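Local structure of 4-hydroxy-tetrahydrodipicolinate synthase (Aquifex aeolicus, 2EHH) at residues K57-A62 and A74-N79; L9-K14 and P48-E53; E53-V58 and V85-H90; T120-V125 and E155-S160. The protein catalyses the condensation of pyruvate with aspartate semialdehyde to form 4-hydroxy-tetrahydrodipicolinate, a step of lysine biosynthesis, probably through a Schiff-base intermediate. All blocks are in the same frame, centred on the assembly; numbering follows the deposited sequence.

Interaction 1: residues K57-A62 and A74-N79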
loop_
_atom_site.group_PDB
_atom_site.type_symbol
_atom_site.label_atom_id
_atom_site.label_comp_id
_atom_site.label_asym_id
_atom_site.label_seq_id
_atom_site.Cartn_x
_atom_site.Cartn_y
_atom_site.Cartn_z
ATOM N N LYS A 57 -23.838 -5.443 -29.751
ATOM C CA LYS A 57 -23.918 -6.532 -30.722
ATOM C C LYS A 57 -23.514 -7.867 -30.084
ATOM O O LYS A 57 -24.139 -8.903 -30.331
ATOM C CB LYS A 57 -23.012 -6.237 -31.918
ATOM C CG LYS A 57 -23.151 -7.210 -33.086
ATOM C CD LYS A 57 -24.529 -7.129 -33.740
ATOM C CE LYS A 57 -24.584 -7.933 -35.037
ATOM N NZ LYS A 57 -24.137 -9.348 -34.868
ATOM N N VAL A 58 -22.468 -7.843 -29.265
ATOM C CA VAL A 58 -22.006 -9.059 -28.602
ATOM C C VAL A 58 -23.039 -9.559 -27.599
ATOM O O VAL A 58 -23.300 -10.759 -27.514
ATOM C CB VAL A 58 -20.656 -8.826 -27.884
ATOM C CG1 VAL A 58 -20.371 -9.960 -26.904
ATOM C CG2 VAL A 58 -19.540 -8.746 -28.918
ATOM N N ILE A 59 -23.624 -8.640 -26.838
ATOM C CA ILE A 59 -24.629 -9.009 -25.854
ATOM C C ILE A 59 -25.838 -9.617 -26.569
ATOM O O ILE A 59 -26.305 -10.702 -26.224
ATOM C CB ILE A 59 -25.077 -7.782 -25.033
ATOM C CG1 ILE A 59 -23.896 -7.251 -24.210
ATOM C CG2 ILE A 59 -26.231 -8.160 -24.105
ATOM C CD1 ILE A 59 -24.160 -5.899 -23.547
ATOM N N GLU A 60 -26.334 -8.912 -27.577
ATOM C CA GLU A 60 -27.483 -9.380 -28.340
ATOM C C GLU A 60 -27.189 -10.749 -28.959
ATOM O O GLU A 60 -28.033 -11.649 -28.942
ATOM C CB GLU A 60 -27.820 -8.349 -29.415
ATOM C CG GLU A 60 -28.986 -8.707 -30.301
ATOM C CD GLU A 60 -29.397 -7.549 -31.189
ATOM O OE1 GLU A 60 -28.513 -6.975 -31.862
ATOM O OE2 GLU A 60 -30.600 -7.217 -31.212
ATOM N N PHE A 61 -25.979 -10.907 -29.486
ATOM C CA PHE A 61 -25.556 -12.163 -30.103
ATOM C C PHE A 61 -25.492 -13.315 -29.094
ATOM O O PHE A 61 -25.953 -14.424 -29.366
ATOM C CB PHE A 61 -24.176 -11.989 -30.745
ATOM C CG PHE A 61 -23.607 -13.255 -31.320
ATOM C CD1 PHE A 61 -24.026 -13.721 -32.561
ATOM C CD2 PHE A 61 -22.665 -13.993 -30.614
ATOM C CE1 PHE A 61 -23.510 -14.903 -33.091
ATOM C CE2 PHE A 61 -22.144 -15.176 -31.135
ATOM C CZ PHE A 61 -22.566 -15.631 -32.375
ATOM N N ALA A 62 -24.901 -13.051 -27.932
ATOM C CA ALA A 62 -24.767 -14.072 -26.899
ATOM C C ALA A 62 -26.128 -14.557 -26.419
ATOM O O ALA A 62 -26.331 -15.752 -26.224
ATOM C CB ALA A 62 -23.961 -13.528 -25.719
ATOM N N ALA A 74 -24.456 -9.512 -18.904
ATOM C CA ALA A 74 -23.782 -8.531 -19.735
ATOM C C ALA A 74 -23.033 -7.468 -18.942
ATOM O O ALA A 74 -23.557 -6.915 -17.974
ATOM C CB ALA A 74 -24.788 -7.862 -20.660
ATOM N N GLY A 75 -21.797 -7.200 -19.357
ATOM C CA GLY A 75 -21.012 -6.166 -18.713
ATOM C C GLY A 75 -21.548 -4.890 -19.331
ATOM O O GLY A 75 -21.401 -4.680 -20.535
ATOM N N THR A 76 -22.171 -4.040 -18.522
ATOM C CA THR A 76 -22.771 -2.818 -19.039
ATOM C C THR A 76 -22.319 -1.523 -18.375
ATOM O O THR A 76 -22.851 -0.459 -18.678
ATOM C CB THR A 76 -24.304 -2.884 -18.910
ATOM O OG1 THR A 76 -24.657 -2.947 -17.523
ATOM C CG2 THR A 76 -24.844 -4.113 -19.614
ATOM N N GLY A 77 -21.349 -1.596 -17.475
ATOM C CA GLY A 77 -20.921 -0.382 -16.807
ATOM C C GLY A 77 -19.645 0.253 -17.317
ATOM O O GLY A 77 -18.921 -0.323 -18.120
ATOM N N GLY A 78 -19.391 1.465 -16.837
ATOM C CA GLY A 78 -18.200 2.210 -17.198
ATOM C C GLY A 78 -18.051 3.214 -16.077
ATOM O O GLY A 78 -18.464 2.924 -14.956
ATOM N N ASN A 79 -17.477 4.382 -16.341
ATOM C CA ASN A 79 -17.361 5.367 -15.276
ATOM C C ASN A 79 -18.232 6.590 -15.545
ATOM O O ASN A 79 -18.012 7.657 -14.979
ATOM C CB ASN A 79 -15.898 5.773 -15.046
ATOM C CG ASN A 79 -15.244 6.358 -16.277
ATOM O OD1 ASN A 79 -15.858 6.466 -17.339
ATOM N ND2 ASN A 79 -13.977 6.740 -16.139
#

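Interaction 2: residues L9-K14 and P48-E53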
loop_
_atom_site.group_PDB
_atom_site.type_symbol
_atom_site.label_atom_id
_atom_site.label_comp_id
_atom_site.label_asym_id
_atom_site.label_seq_id
_atom_site.Cartn_x
_atom_site.Cartn_y
_atom_site.Cartn_z
ATOM N N LEU A 9 -16.097 -14.495 -20.034
ATOM C CA LEU A 9 -15.694 -14.859 -21.384
ATOM C C LEU A 9 -14.829 -13.850 -22.127
ATOM O O LEU A 9 -15.093 -12.649 -22.107
ATOM C CB LEU A 9 -16.943 -15.157 -22.214
ATOM C CG LEU A 9 -16.768 -16.110 -23.391
ATOM C CD1 LEU A 9 -16.530 -17.514 -22.866
ATOM C CD2 LEU A 9 -18.020 -16.086 -24.264
ATOM N N ILE A 10 -13.789 -14.353 -22.780
ATOM C CA ILE A 10 -12.913 -13.507 -23.582
ATOM C C ILE A 10 -13.723 -13.124 -24.818
ATOM O O ILE A 10 -14.731 -13.763 -25.118
ATOM C CB ILE A 10 -11.674 -14.282 -24.081
ATOM C CG1 ILE A 10 -12.127 -15.528 -24.850
ATOM C CG2 ILE A 10 -10.788 -14.668 -22.907
ATOM C CD1 ILE A 10 -11.016 -16.234 -25.605
ATOM N N THR A 11 -13.291 -12.084 -25.523
ATOM C CA THR A 11 -13.964 -11.670 -26.750
ATOM C C THR A 11 -13.001 -11.937 -27.904
ATOM O O THR A 11 -12.000 -11.235 -28.070
ATOM C CB THR A 11 -14.325 -10.171 -26.740
ATOM O OG1 THR A 11 -15.206 -9.893 -25.647
ATOM C CG2 THR A 11 -15.018 -9.784 -28.050
ATOM N N PRO A 12 -13.276 -12.981 -28.702
ATOM C CA PRO A 12 -12.436 -13.351 -29.845
ATOM C C PRO A 12 -12.384 -12.241 -30.890
ATOM O O PRO A 12 -13.393 -11.591 -31.168
ATOM C CB PRO A 12 -13.124 -14.602 -30.391
ATOM C CG PRO A 12 -13.806 -15.179 -29.194
ATOM C CD PRO A 12 -14.364 -13.957 -28.514
ATOM N N PHE A 13 -11.204 -12.029 -31.462
ATOM C CA PHE A 13 -11.011 -11.015 -32.491
ATOM C C PHE A 13 -10.403 -11.662 -33.732
ATOM O O PHE A 13 -9.659 -12.635 -33.633
ATOM C CB PHE A 13 -10.059 -9.913 -32.003
ATOM C CG PHE A 13 -10.647 -9.011 -30.957
ATOM C CD1 PHE A 13 -9.892 -8.636 -29.849
ATOM C CD2 PHE A 13 -11.938 -8.513 -31.087
ATOM C CE1 PHE A 13 -10.418 -7.779 -28.883
ATOM C CE2 PHE A 13 -12.473 -7.653 -30.129
ATOM C CZ PHE A 13 -11.709 -7.286 -29.023
ATOM N N LYS A 14 -10.730 -11.114 -34.896
ATOM C CA LYS A 14 -10.190 -11.614 -36.152
ATOM C C LYS A 14 -10.324 -10.518 -37.195
ATOM O O LYS A 14 -11.407 -9.964 -37.387
ATOM C CB LYS A 14 -10.940 -12.863 -36.616
ATOM C CG LYS A 14 -10.363 -13.480 -37.884
ATOM C CD LYS A 14 -11.142 -14.709 -38.306
ATOM C CE LYS A 14 -10.581 -15.300 -39.585
ATOM N NZ LYS A 14 -11.385 -16.474 -40.038
ATOM N N PRO A 48 -12.897 -2.584 -22.482
ATOM C CA PRO A 48 -12.303 -1.252 -22.645
ATOM C C PRO A 48 -12.032 -0.888 -24.103
ATOM O O PRO A 48 -12.144 0.273 -24.483
ATOM C CB PRO A 48 -11.011 -1.348 -21.838
ATOM C CG PRO A 48 -11.388 -2.281 -20.729
ATOM C CD PRO A 48 -12.157 -3.359 -21.468
ATOM N N THR A 49 -11.674 -1.882 -24.914
ATOM C CA THR A 49 -11.376 -1.634 -26.319
ATOM C C THR A 49 -12.508 -1.990 -27.285
ATOM O O THR A 49 -12.329 -1.930 -28.503
ATOM C CB THR A 49 -10.083 -2.367 -26.753
ATOM O OG1 THR A 49 -10.213 -3.773 -26.510
ATOM C CG2 THR A 49 -8.887 -1.840 -25.967
ATOM N N LEU A 50 -13.664 -2.371 -26.747
ATOM C CA LEU A 50 -14.817 -2.690 -27.587
ATOM C C LEU A 50 -15.618 -1.410 -27.753
ATOM O O LEU A 50 -15.793 -0.660 -26.797
ATOM C CB LEU A 50 -15.713 -3.744 -26.932
ATOM C CG LEU A 50 -15.195 -5.173 -26.782
ATOM C CD1 LEU A 50 -16.230 -6.009 -26.025
ATOM C CD2 LEU A 50 -14.918 -5.765 -28.154
ATOM N N THR A 51 -16.103 -1.154 -28.961
ATOM C CA THR A 51 -16.895 0.045 -29.185
ATOM C C THR A 51 -18.257 -0.180 -28.547
ATOM O O THR A 51 -18.683 -1.320 -28.373
ATOM C CB THR A 51 -17.101 0.322 -30.679
ATOM O OG1 THR A 51 -18.036 -0.622 -31.211
ATOM C CG2 THR A 51 -15.784 0.194 -31.429
ATOM N N PHE A 52 -18.929 0.910 -28.197
ATOM C CA PHE A 52 -20.250 0.845 -27.584
ATOM C C PHE A 52 -21.173 -0.047 -28.412
ATOM O O PHE A 52 -21.993 -0.789 -27.867
ATOM C CB PHE A 52 -20.838 2.253 -27.484
ATOM C CG PHE A 52 -22.277 2.282 -27.060
ATOM C CD1 PHE A 52 -22.631 2.123 -25.724
ATOM C CD2 PHE A 52 -23.283 2.451 -28.008
ATOM C CE1 PHE A 52 -23.972 2.131 -25.339
ATOM C CE2 PHE A 52 -24.621 2.459 -27.636
ATOM C CZ PHE A 52 -24.968 2.298 -26.297
ATOM N N GLU A 53 -21.028 0.025 -29.731
ATOM C CA GLU A 53 -21.852 -0.773 -30.630
ATOM C C GLU A 53 -21.465 -2.250 -30.619
ATOM O O GLU A 53 -22.322 -3.125 -30.764
ATOM C CB GLU A 53 -21.764 -0.216 -32.052
ATOM C CG GLU A 53 -22.384 -1.109 -33.108
ATOM C CD GLU A 53 -22.499 -0.421 -34.456
ATOM O OE1 GLU A 53 -21.498 0.173 -34.910
ATOM O OE2 GLU A 53 -23.592 -0.479 -35.062
#

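Interaction 3: residues E53-V58 and V85-H90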
loop_
_atom_site.group_PDB
_atom_site.type_symbol
_atom_site.label_atom_id
_atom_site.label_comp_id
_atom_site.label_asym_id
_atom_site.label_seq_id
_atom_site.Cartn_x
_atom_site.Cartn_y
_atom_site.Cartn_z
ATOM N N GLU A 53 -21.028 0.025 -29.731
ATOM C CA GLU A 53 -21.852 -0.773 -30.630
ATOM C C GLU A 53 -21.465 -2.250 -30.619
ATOM O O GLU A 53 -22.322 -3.125 -30.764
ATOM C CB GLU A 53 -21.764 -0.216 -32.052
ATOM C CG GLU A 53 -22.384 -1.109 -33.108
ATOM C CD GLU A 53 -22.499 -0.421 -34.456
ATOM O OE1 GLU A 53 -21.498 0.173 -34.910
ATOM O OE2 GLU A 53 -23.592 -0.479 -35.062
ATOM N N GLU A 54 -20.175 -2.533 -30.464
ATOM C CA GLU A 54 -19.734 -3.921 -30.417
ATOM C C GLU A 54 -20.277 -4.523 -29.127
ATOM O O GLU A 54 -20.640 -5.698 -29.093
ATOM C CB GLU A 54 -18.201 -4.013 -30.461
ATOM C CG GLU A 54 -17.612 -3.701 -31.832
ATOM C CD GLU A 54 -16.092 -3.671 -31.833
ATOM O OE1 GLU A 54 -15.512 -3.063 -30.909
ATOM O OE2 GLU A 54 -15.480 -4.245 -32.762
ATOM N N HIS A 55 -20.342 -3.710 -28.073
ATOM C CA HIS A 55 -20.873 -4.161 -26.789
ATOM C C HIS A 55 -22.305 -4.642 -26.970
ATOM O O HIS A 55 -22.660 -5.740 -26.545
ATOM C CB HIS A 55 -20.893 -3.027 -25.756
ATOM C CG HIS A 55 -19.702 -2.996 -24.852
ATOM N ND1 HIS A 55 -18.465 -2.541 -25.260
ATOM C CD2 HIS A 55 -19.565 -3.333 -23.547
ATOM C CE1 HIS A 55 -17.621 -2.596 -24.246
ATOM N NE2 HIS A 55 -18.262 -3.074 -23.194
ATOM N N GLU A 56 -23.138 -3.810 -27.587
ATOM C CA GLU A 56 -24.528 -4.191 -27.776
ATOM C C GLU A 56 -24.700 -5.358 -28.742
ATOM O O GLU A 56 -25.584 -6.191 -28.553
ATOM C CB GLU A 56 -25.369 -2.977 -28.206
ATOM C CG GLU A 56 -24.905 -2.233 -29.433
ATOM C CD GLU A 56 -25.557 -0.857 -29.540
ATOM O OE1 GLU A 56 -26.567 -0.612 -28.840
ATOM O OE2 GLU A 56 -25.062 -0.022 -30.327
ATOM N N LYS A 57 -23.838 -5.443 -29.751
ATOM C CA LYS A 57 -23.918 -6.532 -30.722
ATOM C C LYS A 57 -23.514 -7.867 -30.084
ATOM O O LYS A 57 -24.139 -8.903 -30.331
ATOM C CB LYS A 57 -23.012 -6.237 -31.918
ATOM C CG LYS A 57 -23.151 -7.210 -33.086
ATOM C CD LYS A 57 -24.529 -7.129 -33.740
ATOM C CE LYS A 57 -24.584 -7.933 -35.037
ATOM N NZ LYS A 57 -24.137 -9.348 -34.868
ATOM N N VAL A 58 -22.468 -7.843 -29.265
ATOM C CA VAL A 58 -22.006 -9.059 -28.602
ATOM C C VAL A 58 -23.039 -9.559 -27.599
ATOM O O VAL A 58 -23.300 -10.759 -27.514
ATOM C CB VAL A 58 -20.656 -8.826 -27.884
ATOM C CG1 VAL A 58 -20.371 -9.960 -26.904
ATOM C CG2 VAL A 58 -19.540 -8.746 -28.918
ATOM N N VAL A 85 -26.447 3.577 -17.914
ATOM C CA VAL A 85 -27.893 3.386 -17.933
ATOM C C VAL A 85 -28.323 2.895 -19.314
ATOM O O VAL A 85 -29.054 1.909 -19.433
ATOM C CB VAL A 85 -28.652 4.693 -17.619
ATOM C CG1 VAL A 85 -30.143 4.508 -17.883
ATOM C CG2 VAL A 85 -28.436 5.082 -16.164
ATOM N N HIS A 86 -27.866 3.581 -20.356
ATOM C CA HIS A 86 -28.225 3.198 -21.716
ATOM C C HIS A 86 -27.820 1.774 -22.073
ATOM O O HIS A 86 -28.620 1.020 -22.618
ATOM C CB HIS A 86 -27.622 4.176 -22.729
ATOM C CG HIS A 86 -28.398 5.449 -22.870
ATOM N ND1 HIS A 86 -28.275 6.281 -23.965
ATOM C CD2 HIS A 86 -29.311 6.034 -22.058
ATOM C CE1 HIS A 86 -29.079 7.319 -23.822
ATOM N NE2 HIS A 86 -29.720 7.193 -22.671
ATOM N N LEU A 87 -26.585 1.400 -21.758
ATOM C CA LEU A 87 -26.115 0.057 -22.071
ATOM C C LEU A 87 -26.858 -0.997 -21.255
ATOM O O LEU A 87 -27.138 -2.089 -21.743
ATOM C CB LEU A 87 -24.607 -0.049 -21.823
ATOM C CG LEU A 87 -23.930 -1.318 -22.344
ATOM C CD1 LEU A 87 -24.294 -1.540 -23.808
ATOM C CD2 LEU A 87 -22.421 -1.193 -22.183
ATOM N N THR A 88 -27.180 -0.671 -20.008
ATOM C CA THR A 88 -27.896 -1.613 -19.165
ATOM C C THR A 88 -29.324 -1.758 -19.703
ATOM O O THR A 88 -29.904 -2.845 -19.671
ATOM C CB THR A 88 -27.917 -1.137 -17.701
ATOM O OG1 THR A 88 -26.568 -1.004 -17.229
ATOM C CG2 THR A 88 -28.639 -2.143 -16.823
ATOM N N ALA A 89 -29.877 -0.662 -20.214
ATOM C CA ALA A 89 -31.223 -0.685 -20.785
ATOM C C ALA A 89 -31.218 -1.630 -21.983
ATOM O O ALA A 89 -32.139 -2.431 -22.163
ATOM C CB ALA A 89 -31.635 0.718 -21.224
ATOM N N HIS A 90 -30.170 -1.531 -22.798
ATOM C CA HIS A 90 -30.022 -2.379 -23.976
ATOM C C HIS A 90 -30.000 -3.857 -23.589
ATOM O O HIS A 90 -30.701 -4.676 -24.187
ATOM C CB HIS A 90 -28.728 -2.038 -24.721
ATOM C CG HIS A 90 -28.405 -2.990 -25.831
ATOM N ND1 HIS A 90 -29.083 -2.995 -27.032
ATOM C CD2 HIS A 90 -27.501 -3.996 -25.904
ATOM C CE1 HIS A 90 -28.610 -3.963 -27.797
ATOM N NE2 HIS A 90 -27.650 -4.587 -27.136
#

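Interaction 4: residues T120-V125 and E155-S160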
loop_
_atom_site.group_PDB
_atom_site.type_symbol
_atom_site.label_atom_id
_atom_site.label_comp_id
_atom_site.label_asym_id
_atom_site.label_seq_id
_atom_site.Cartn_x
_atom_site.Cartn_y
_atom_site.Cartn_z
ATOM N N THR A 120 -29.189 5.033 -9.736
ATOM C CA THR A 120 -29.716 5.542 -10.999
ATOM C C THR A 120 -29.914 4.429 -12.019
ATOM O O THR A 120 -30.983 4.312 -12.625
ATOM C CB THR A 120 -28.787 6.633 -11.579
ATOM O OG1 THR A 120 -28.751 7.741 -10.671
ATOM C CG2 THR A 120 -29.296 7.120 -12.941
ATOM N N VAL A 121 -28.890 3.605 -12.206
ATOM C CA VAL A 121 -28.975 2.497 -13.151
ATOM C C VAL A 121 -30.050 1.487 -12.739
ATOM O O VAL A 121 -30.883 1.094 -13.554
ATOM C CB VAL A 121 -27.621 1.758 -13.271
ATOM C CG1 VAL A 121 -27.776 0.516 -14.141
ATOM C CG2 VAL A 121 -26.573 2.686 -13.869
ATOM N N ALA A 122 -30.035 1.079 -11.472
ATOM C CA ALA A 122 -31.001 0.100 -10.964
ATOM C C ALA A 122 -32.460 0.548 -11.065
ATOM O O ALA A 122 -33.333 -0.241 -11.440
ATOM C CB ALA A 122 -30.670 -0.254 -9.505
ATOM N N GLN A 123 -32.733 1.803 -10.720
ATOM C CA GLN A 123 -34.100 2.309 -10.779
ATOM C C GLN A 123 -34.558 2.553 -12.211
ATOM O O GLN A 123 -35.756 2.587 -12.488
ATOM C CB GLN A 123 -34.232 3.603 -9.969
ATOM C CG GLN A 123 -33.935 3.429 -8.484
ATOM C CD GLN A 123 -34.390 4.612 -7.657
ATOM O OE1 GLN A 123 -34.120 5.764 -8.001
ATOM N NE2 GLN A 123 -35.076 4.336 -6.554
ATOM N N GLU A 124 -33.606 2.719 -13.121
ATOM C CA GLU A 124 -33.937 2.957 -14.521
ATOM C C GLU A 124 -34.227 1.677 -15.290
ATOM O O GLU A 124 -35.132 1.642 -16.124
ATOM C CB GLU A 124 -32.801 3.707 -15.218
ATOM C CG GLU A 124 -32.945 5.205 -15.173
ATOM C CD GLU A 124 -34.260 5.661 -15.771
ATOM O OE1 GLU A 124 -34.505 5.369 -16.963
ATOM O OE2 GLU A 124 -35.050 6.303 -15.047
ATOM N N VAL A 125 -33.464 0.628 -14.999
ATOM C CA VAL A 125 -33.617 -0.643 -15.697
ATOM C C VAL A 125 -34.003 -1.799 -14.783
ATOM O O VAL A 125 -33.273 -2.141 -13.846
ATOM C CB VAL A 125 -32.311 -1.015 -16.427
ATOM C CG1 VAL A 125 -32.563 -2.146 -17.405
ATOM C CG2 VAL A 125 -31.753 0.211 -17.133
ATOM N N GLU A 155 -34.387 -3.550 -4.824
ATOM C CA GLU A 155 -34.554 -5.002 -4.796
ATOM C C GLU A 155 -33.820 -5.546 -6.009
ATOM O O GLU A 155 -33.487 -6.724 -6.091
ATOM C CB GLU A 155 -36.036 -5.378 -4.892
ATOM C CG GLU A 155 -36.937 -4.627 -3.921
ATOM C CD GLU A 155 -38.282 -5.304 -3.726
ATOM O OE1 GLU A 155 -38.855 -5.802 -4.721
ATOM O OE2 GLU A 155 -38.773 -5.327 -2.575
ATOM N N ASN A 156 -33.578 -4.633 -6.937
ATOM C CA ASN A 156 -32.913 -4.861 -8.207
ATOM C C ASN A 156 -31.414 -5.225 -8.102
ATOM O O ASN A 156 -30.864 -5.922 -8.965
ATOM C CB ASN A 156 -33.097 -3.583 -9.037
ATOM C CG ASN A 156 -32.873 -3.807 -10.490
ATOM O OD1 ASN A 156 -32.554 -4.917 -10.905
ATOM N ND2 ASN A 156 -33.041 -2.762 -11.285
ATOM N N ILE A 157 -30.756 -4.739 -7.054
ATOM C CA ILE A 157 -29.334 -5.005 -6.838
ATOM C C ILE A 157 -29.239 -6.251 -5.962
ATOM O O ILE A 157 -29.483 -6.202 -4.755
ATOM C CB ILE A 157 -28.673 -3.777 -6.183
ATOM C CG1 ILE A 157 -28.762 -2.598 -7.163
ATOM C CG2 ILE A 157 -27.232 -4.075 -5.822
ATOM C CD1 ILE A 157 -28.266 -1.278 -6.624
ATOM N N VAL A 158 -28.865 -7.363 -6.588
ATOM C CA VAL A 158 -28.832 -8.665 -5.920
ATOM C C VAL A 158 -27.507 -9.358 -5.639
ATOM O O VAL A 158 -27.485 -10.384 -4.958
ATOM C CB VAL A 158 -29.677 -9.664 -6.720
ATOM C CG1 VAL A 158 -31.083 -9.116 -6.916
ATOM C CG2 VAL A 158 -29.020 -9.915 -8.073
ATOM N N ALA A 159 -26.408 -8.835 -6.159
ATOM C CA ALA A 159 -25.135 -9.501 -5.925
ATOM C C ALA A 159 -23.932 -8.606 -6.164
ATOM O O ALA A 159 -24.062 -7.473 -6.627
ATOM C CB ALA A 159 -25.039 -10.724 -6.811
ATOM N N SER A 160 -22.761 -9.131 -5.830
ATOM C CA SER A 160 -21.516 -8.410 -6.041
ATOM C C SER A 160 -20.396 -9.370 -6.406
ATOM O O SER A 160 -20.235 -10.421 -5.780
ATOM C CB SER A 160 -21.108 -7.632 -4.788
ATOM O OG SER A 160 -19.889 -6.934 -5.016
#

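Interaction 1: residues K57-A62 and A74-N79
Ala74 meets Ile59 methyl against methyl, and nearly the whole contact rests on that pair. Ala74 belongs to strand 71-75 of the eight-stranded parallel barrel, Ile59 to helix 52-66 lying outside it. The side chains point at each other, and Ala74 CB sits 3.5 Å from Ile59 CD1 and 3.7 Å from Ile59 CG1. The second branch joins in as well, since Ile59 CG2 is also 3.7 Å from Ala74 CB, and the alanine methyl is thus held in the fork of the isoleucine. Ile59 runs extended from CG1 to CD1 (chi2 170°), which carries CD1 past the methyl along the line of the strand.

At Gly75 the same CD1 comes within 4.3 Å of Gly75 O, a buried carbonyl oxygen with no hydrogen-bonding partner in the model. Thr76, where the strand gives way to a loop, turns its methyl to the helix, with CG2 4.4 Å from Ile59 CD1. Its hydroxyl is engaged with Thr88 of helix 81-93, and Ala91 of that helix also packs on Ala74. The fold element is the beta-alpha-beta unit of strand 37-40, helix 52-66 and strand 71-75, the repeating crossover of a TIM barrel, and this contact seals its helix to its second strand. The side chain of Val94 presses on Ile59 from a neighbouring loop.

No hydrogen bond crosses between helix and strand. Between these two segments the contact is van der Waals packing, chiefly of Ile59 on the Ala74 methyl, and burying Gly75 O against a methyl probably carries some energetic cost.

Interaction 2: residues L9-K14 and P48-E53
Leu50 places CG anti to its own carbonyl carbon (chi1 -68°) and continues extended (chi2 176°), which carries its forked end across to Thr11 and Phe13. Thr11 has OG1 beside its backbone N and CG2 on the far side from it (chi1 -60°), and both tips face the leucine. Leu50 CD1 lies 4.0 Å from Thr11 OG1, while Leu50 CD2 lies 4.0 Å from Thr11 CG2, a tip-to-tip meeting. CD2 is also 3.7 Å from Phe13 CZ. It sits at the edge of the phenyl ring, near its plane. Over the centre of one face, 3.7 Å above it, stands Thr11 O, which also accepts a hydrogen bond from Lys253.

Phe13 belongs to the short hairpin of strands 13-14 and 17-18, which follows the first barrel strand, and Leu50 lies just ahead of helix 52-66. That helix starts with a capping box: Thr51 caps it through its side chain, and Glu54 OE1 takes the Thr51 backbone N-H. Leu50 brings only methyls to the contact, and the Thr11 hydroxyl beside them has its hydrogen bond with Gly45 O. Arg267 and Glu265 pack around Phe13 from a further loop.

Interaction 3: residues E53-V58 and V85-H90
Two neighbouring helices of the outer layer of the TIM barrel, 52-66 and 81-93, touch here through His90 against Glu56 and Leu87 against His55. The barrel strand 71-75 lies between them in sequence.

The Glu56-His90 pair carries the larger share of the contact. A trans chi1 (172°) sends the His90 imidazole across to the other helix, where NE2 donates to Glu56 O at 3.0 Å with an N-H...O angle of 153°. The donor does not come head-on to the carbonyl: it approaches from the side, with a C=O...N angle of 102°, and lies out of the carbonyl plane. The ring is used a second time, because Glu56 CB stands over one of its faces in a CH-pi contact, 3.3 Å from the ring centroid and displaced toward the NE2 rim. The packing is tight there. Glu56 CG sits between its backbone N and carbonyl carbon; the carboxylate plane is steep to the imidazole, with OE1 3.9 Å from His90 ND1. An alanine at His90 would remove the imidazole, and would probably leave Glu56 O without this side-on donor and uncover the Glu56 CB methylene.

Nearer the barrel the contact turns apolar. His55 and Leu87 cross at about a right angle, and the histidine ring, bound weakly through ND1 to Thr51 O, meets the leucine obliquely. Cys41 packs on His55 as well. The closest atoms of the pair are His55 CD2 and Leu87 CD2, 3.8 Å apart, while Leu87 CD1 lies 4.2 Å from His55 CB.

Interaction 4: residues T120-V125 and E155-S160
Asn156 reaches into the end of helix 111-124 and gives its amide nitrogen to two backbone carbonyls at once, Ala122 O and Val125 O. This is the tight part of the contact. ND2 lies 2.5 Å from Ala122 O and 2.6 Å from Val125 O, so short that the exact lengths are doubtful, though the pairing is plain. Both oxygens lie close to the amide plane, and both bonds are bent, with N-H...O angles of 136° and 144°. A chi1 of -161°, with CG beside the carbonyl carbon, directs the amide to the helix end, and the two acceptors probably fix its rotation, with ND2 rather than OD1 turned to them.

The contact joins the outer helix layer of the TIM barrel to its inner strands: helix 111-124 precedes strand 129-133, and Asn156 stands just ahead of the adjacent strand 157-162. Backbone bonding between Asn156 and Ile129 ties that entry to strand 129-133. With a leucine in place of Asn156, Ala122 O and Val125 O, where the helix gives way to the loop, would probably lose the donor they share.

Beside the amide the packing is apolar and still close, with Ala122 CB 3.8 Å from Ile157 CG1 and 3.9 Å from Ile157 CD1. Ile129 and Cys154 also cover Ala122. The other side of the helix is loose by comparison: Gln123 and Glu124 start out away from the strand and are exposed, and Glu155 is likewise exposed. Gln123 OE1 finds its partner on its own helix, in Lys119 NZ.

Interactions 1, 2 and 3 cluster round helix 52-66: interaction 2 lies at its start, and the other two share Lys57 and Val58, with centres 5 Å apart. Thr76 OG1 of interaction 1 probably hydrogen-bonds Thr88 OG1 of interaction 3, 2.7 Å away, and Leu50 CB of interaction 2 lies 3.4 Å from His55 ND1. Interaction 4 sits one helix further round, where Val121 CG2 packs 3.8 Å from Val85 CG2. All four are framework contacts, but the active site is near: Gly75 lies about 8 Å from the side chain of Tyr132, the predicted proton donor/acceptor, Thr11's side chain about 8 Å from that of Thr44, predicted to bind pyruvate, and Ile157's about 11 Å from that of Lys161, predicted to form the Schiff base.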